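Local structure of aldehyde dehydrogenase (Anabaena variabilis, 4H7N) at residues E87-C99 against F138-L152. The protein probably catalyses the NAD+-dependent oxidation of aldehydes to carboxylic acids. Sequence-based numbering, arbitrary orientation. Where two conformers were deposited one is given.
Sequences EIDSFLASIDRWC and FPLTLSMIDTIPALL
Side by side, helix 82-106 and the successive helices 139-144 and 147-153 are joined at one end by the Glu-87 carboxylate, which accepts backbone N-H groups of Leu-140 and Thr-141. Glu-87 OE2 lies 3.1 Å from Thr-141 N in a nearly straight bond (164°) that uses the anti lone pair, whereas the bond from Leu-140 N is weak and bent. Glu-87 OE1 lies at the edge of the Phe-138 ring and forms a salt bridge with Arg-80, so the buried carboxylate is held at both oxygens. Further along, Leu-140 CD1 lies over one face of the Phe-91 ring, 4.2 Å from the centroid. Met-144, a selenomethionine, approaches the same ring obliquely, with CG 3.4 Å from Phe-91 CE1. Pro-149 CB sits 3.8 Å from the centroid of the six-membered ring of Trp-98, 11° off its normal, a CH-pi contact, and Leu-152 CD1 closes on Trp-98 CB. One water links Ser-94 OG to Met-144 O, the latter weakly. The side chain of Ile-145 lies about 6 Å from that of Glu-232, the predicted active-site residue. Segments 87-99 and 147-152 run the same way and cross at -31°, with Ile-148 set among Phe-91, Ser-94, Ile-95 and Trp-98 as a knob into a hole.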
# COMPACT_ATOMS: atom_id res chain seq x y z
N GLU A 87 -11.45 21.65 -16.12
CA GLU A 87 -11.58 20.89 -14.87
C GLU A 87 -12.94 20.28 -14.78
O GLU A 87 -13.08 19.10 -14.41
CB GLU A 87 -11.42 21.77 -13.64
CG GLU A 87 -10.10 21.77 -13.00
CD GLU A 87 -10.08 22.41 -11.62
OE1 GLU A 87 -9.71 23.59 -11.59
OE2 GLU A 87 -10.36 21.73 -10.58
N ILE A 88 -13.96 21.08 -15.10
CA ILE A 88 -15.31 20.58 -15.03
C ILE A 88 -15.56 19.41 -16.01
O ILE A 88 -16.18 18.42 -15.66
CB ILE A 88 -16.35 21.68 -15.20
CG1 ILE A 88 -16.28 22.62 -14.01
CG2 ILE A 88 -17.73 21.07 -15.27
CD1 ILE A 88 -17.00 23.97 -14.15
N ASP A 89 -15.08 19.55 -17.24
CA ASP A 89 -15.24 18.52 -18.27
C ASP A 89 -14.53 17.22 -17.84
O ASP A 89 -15.07 16.13 -17.96
CB ASP A 89 -14.67 19.01 -19.60
CG ASP A 89 -15.57 20.05 -20.27
OD1 ASP A 89 -16.80 20.04 -20.03
OD2 ASP A 89 -15.02 20.88 -21.05
N SER A 90 -13.33 17.39 -17.32
CA SER A 90 -12.51 16.29 -16.84
C SER A 90 -13.14 15.55 -15.64
O SER A 90 -13.20 14.30 -15.59
CB SER A 90 -11.12 16.82 -16.55
OG SER A 90 -10.42 15.94 -15.67
N PHE A 91 -13.65 16.30 -14.67
CA PHE A 91 -14.48 15.71 -13.58
C PHE A 91 -15.68 14.89 -14.12
O PHE A 91 -15.90 13.76 -13.72
CB PHE A 91 -15.00 16.85 -12.66
CG PHE A 91 -16.03 16.41 -11.64
CD1 PHE A 91 -15.78 15.39 -10.79
CD2 PHE A 91 -17.21 17.05 -11.54
CE1 PHE A 91 -16.70 15.01 -9.84
CE2 PHE A 91 -18.13 16.71 -10.60
CZ PHE A 91 -17.86 15.69 -9.73
N LEU A 92 -16.46 15.49 -14.99
CA LEU A 92 -17.61 14.79 -15.56
C LEU A 92 -17.22 13.50 -16.33
O LEU A 92 -17.90 12.48 -16.19
CB LEU A 92 -18.40 15.72 -16.47
CG LEU A 92 -19.01 16.95 -15.78
CD1 LEU A 92 -19.59 17.88 -16.84
CD2 LEU A 92 -20.05 16.59 -14.74
N ALA A 93 -16.15 13.55 -17.09
CA ALA A 93 -15.70 12.34 -17.83
C ALA A 93 -15.17 11.31 -16.88
O ALA A 93 -15.26 10.10 -17.13
CB ALA A 93 -14.65 12.67 -18.88
N SER A 94 -14.59 11.76 -15.77
CA SER A 94 -14.07 10.81 -14.81
C SER A 94 -15.22 10.02 -14.10
O SER A 94 -15.10 8.83 -13.83
CB SER A 94 -13.12 11.55 -13.86
OG SER A 94 -12.94 10.81 -12.70
N ILE A 95 -16.37 10.66 -13.86
CA ILE A 95 -17.47 9.96 -13.29
C ILE A 95 -17.90 8.85 -14.26
O ILE A 95 -18.13 7.68 -13.85
CB ILE A 95 -18.67 10.91 -13.08
CG1 ILE A 95 -18.38 11.94 -11.95
CG2 ILE A 95 -19.92 10.12 -12.75
CD1 ILE A 95 -19.54 12.93 -11.76
N ASP A 96 -18.02 9.20 -15.55
CA ASP A 96 -18.36 8.21 -16.57
C ASP A 96 -17.36 7.05 -16.64
O ASP A 96 -17.77 5.87 -16.69
CB ASP A 96 -18.49 8.86 -17.96
CG ASP A 96 -19.77 9.72 -18.09
OD1 ASP A 96 -20.60 9.73 -17.12
OD2 ASP A 96 -19.96 10.35 -19.17
N ARG A 97 -16.09 7.39 -16.70
CA ARG A 97 -15.04 6.40 -16.84
C ARG A 97 -15.00 5.39 -15.68
O ARG A 97 -14.94 4.17 -15.89
CB ARG A 97 -13.69 7.09 -16.95
CG ARG A 97 -12.57 6.13 -17.30
CD ARG A 97 -11.23 6.83 -17.50
NE ARG A 97 -11.01 7.97 -16.60
CZ ARG A 97 -10.52 7.91 -15.36
NH1 ARG A 97 -10.37 9.06 -14.69
NH2 ARG A 97 -10.18 6.74 -14.78
N TRP A 98 -15.02 5.89 -14.46
CA TRP A 98 -15.09 5.00 -13.31
C TRP A 98 -16.39 4.20 -13.24
O TRP A 98 -16.37 3.05 -12.84
CB TRP A 98 -14.89 5.79 -12.00
CG TRP A 98 -13.47 6.16 -11.79
CD1 TRP A 98 -12.94 7.43 -11.72
CD2 TRP A 98 -12.37 5.25 -11.65
NE1 TRP A 98 -11.56 7.33 -11.55
CE2 TRP A 98 -11.20 6.02 -11.47
CE3 TRP A 98 -12.27 3.86 -11.61
CZ2 TRP A 98 -9.95 5.44 -11.30
CZ3 TRP A 98 -11.03 3.29 -11.43
CH2 TRP A 98 -9.88 4.10 -11.29
N CYS A 99 -17.53 4.79 -13.61
CA CYS A 99 -18.77 4.01 -13.68
C CYS A 99 -18.63 2.82 -14.65
O CYS A 99 -19.18 1.71 -14.42
CB CYS A 99 -19.94 4.89 -14.10
SG CYS A 99 -20.57 5.93 -12.76
N PHE A 138 -6.12 22.63 -8.37
CA PHE A 138 -7.20 22.15 -9.21
C PHE A 138 -8.23 21.65 -8.22
O PHE A 138 -8.34 20.46 -7.92
CB PHE A 138 -6.77 21.02 -10.15
CG PHE A 138 -5.76 21.41 -11.21
CD1 PHE A 138 -6.16 22.03 -12.37
CD2 PHE A 138 -4.41 21.02 -11.09
CE1 PHE A 138 -5.25 22.35 -13.36
CE2 PHE A 138 -3.50 21.33 -12.10
CZ PHE A 138 -3.93 22.01 -13.22
N PRO A 139 -8.95 22.56 -7.64
CA PRO A 139 -9.74 22.21 -6.47
C PRO A 139 -10.79 21.14 -6.77
O PRO A 139 -10.97 20.24 -5.95
CB PRO A 139 -10.42 23.51 -6.06
CG PRO A 139 -9.99 24.52 -7.00
CD PRO A 139 -9.12 23.95 -8.07
N LEU A 140 -11.46 21.23 -7.92
CA LEU A 140 -12.50 20.28 -8.24
C LEU A 140 -11.90 18.94 -8.58
O LEU A 140 -12.21 17.93 -7.92
CB LEU A 140 -13.39 20.79 -9.38
CG LEU A 140 -14.41 19.78 -9.86
CD1 LEU A 140 -15.45 19.51 -8.78
CD2 LEU A 140 -15.08 20.24 -11.16
N THR A 141 -11.00 18.90 -9.54
CA THR A 141 -10.56 17.58 -10.01
C THR A 141 -9.79 16.84 -8.93
O THR A 141 -9.95 15.62 -8.79
CB THR A 141 -9.76 17.62 -11.31
OG1 THR A 141 -8.80 18.64 -11.20
CG2 THR A 141 -10.64 17.99 -12.53
N LEU A 142 -8.97 17.55 -8.17
CA LEU A 142 -8.20 16.86 -7.14
C LEU A 142 -9.00 16.50 -5.87
O LEU A 142 -8.57 15.66 -5.12
CB LEU A 142 -6.89 17.62 -6.85
CG LEU A 142 -5.95 17.68 -8.08
CD1 LEU A 142 -4.67 18.46 -7.87
CD2 LEU A 142 -5.56 16.30 -8.60
N SER A 143 -10.15 17.15 -5.62
CA SER A 143 -11.03 16.72 -4.56
C SER A 143 -11.76 15.43 -4.95
O SER A 143 -12.18 14.67 -4.06
CB SER A 143 -12.05 17.80 -4.18
OG SER A 143 -13.00 18.03 -5.21
N MSE A 144 -11.87 15.17 -6.25
CA MSE A 144 -12.72 14.11 -6.75
C MSE A 144 -11.99 12.93 -7.33
O MSE A 144 -12.59 11.90 -7.56
CB MSE A 144 -13.64 14.71 -7.83
CG MSE A 144 -14.67 15.65 -7.23
SE MSE A 144 -15.98 14.74 -6.08
CE MSE A 144 -15.55 15.52 -4.41
N ILE A 145 -10.71 13.09 -7.62
CA ILE A 145 -9.94 12.05 -8.27
C ILE A 145 -9.90 10.75 -7.49
O ILE A 145 -9.97 9.70 -8.09
CB ILE A 145 -8.49 12.55 -8.62
CG1 ILE A 145 -7.84 11.62 -9.64
CG2 ILE A 145 -7.60 12.73 -7.41
CD1 ILE A 145 -6.54 12.16 -10.22
N ASP A 146 -9.79 10.80 -6.15
CA ASP A 146 -9.85 9.60 -5.33
C ASP A 146 -11.31 9.32 -4.90
O ASP A 146 -11.74 8.20 -4.80
CB ASP A 146 -8.94 9.75 -4.10
CG ASP A 146 -7.42 9.90 -4.47
OD1 ASP A 146 -6.89 9.08 -5.23
OD2 ASP A 146 -6.80 10.85 -3.98
N THR A 147 -12.07 10.37 -4.66
CA THR A 147 -13.42 10.24 -4.10
C THR A 147 -14.31 9.36 -4.96
O THR A 147 -15.05 8.49 -4.45
CB THR A 147 -14.03 11.65 -3.92
OG1 THR A 147 -13.21 12.44 -3.04
CG2 THR A 147 -15.46 11.63 -3.37
N ILE A 148 -14.27 9.59 -6.27
CA ILE A 148 -15.20 8.90 -7.17
C ILE A 148 -14.97 7.38 -7.18
O ILE A 148 -15.90 6.66 -7.00
CB ILE A 148 -15.18 9.47 -8.60
CG1 ILE A 148 -15.69 10.92 -8.62
CG2 ILE A 148 -15.93 8.55 -9.56
CD1 ILE A 148 -17.14 11.09 -8.21
N PRO A 149 -13.73 6.91 -7.41
CA PRO A 149 -13.58 5.44 -7.35
C PRO A 149 -13.85 4.88 -5.96
O PRO A 149 -14.43 3.81 -5.83
CB PRO A 149 -12.12 5.20 -7.81
CG PRO A 149 -11.42 6.54 -7.77
CD PRO A 149 -12.51 7.57 -7.91
N ALA A 150 -13.48 5.60 -4.91
CA ALA A 150 -13.80 5.10 -3.59
C ALA A 150 -15.32 4.94 -3.38
O ALA A 150 -15.76 3.94 -2.81
CB ALA A 150 -13.23 6.02 -2.55
N LEU A 151 -16.12 5.91 -3.86
CA LEU A 151 -17.55 5.79 -3.73
C LEU A 151 -18.07 4.58 -4.49
O LEU A 151 -18.91 3.87 -3.97
CB LEU A 151 -18.30 7.03 -4.23
CG LEU A 151 -18.16 8.23 -3.29
CD1 LEU A 151 -18.60 9.50 -4.01
CD2 LEU A 151 -19.00 8.08 -2.05
N LEU A 152 -17.58 4.35 -5.69
CA LEU A 152 -18.06 3.24 -6.49
C LEU A 152 -17.67 1.90 -5.89
O LEU A 152 -18.36 0.89 -6.10
CB LEU A 152 -17.57 3.38 -7.93
CG LEU A 152 -18.34 4.49 -8.67
CD1 LEU A 152 -17.66 4.97 -9.95
CD2 LEU A 152 -19.76 4.06 -9.01
O HOH W 1 -12.91 12.07 -10.34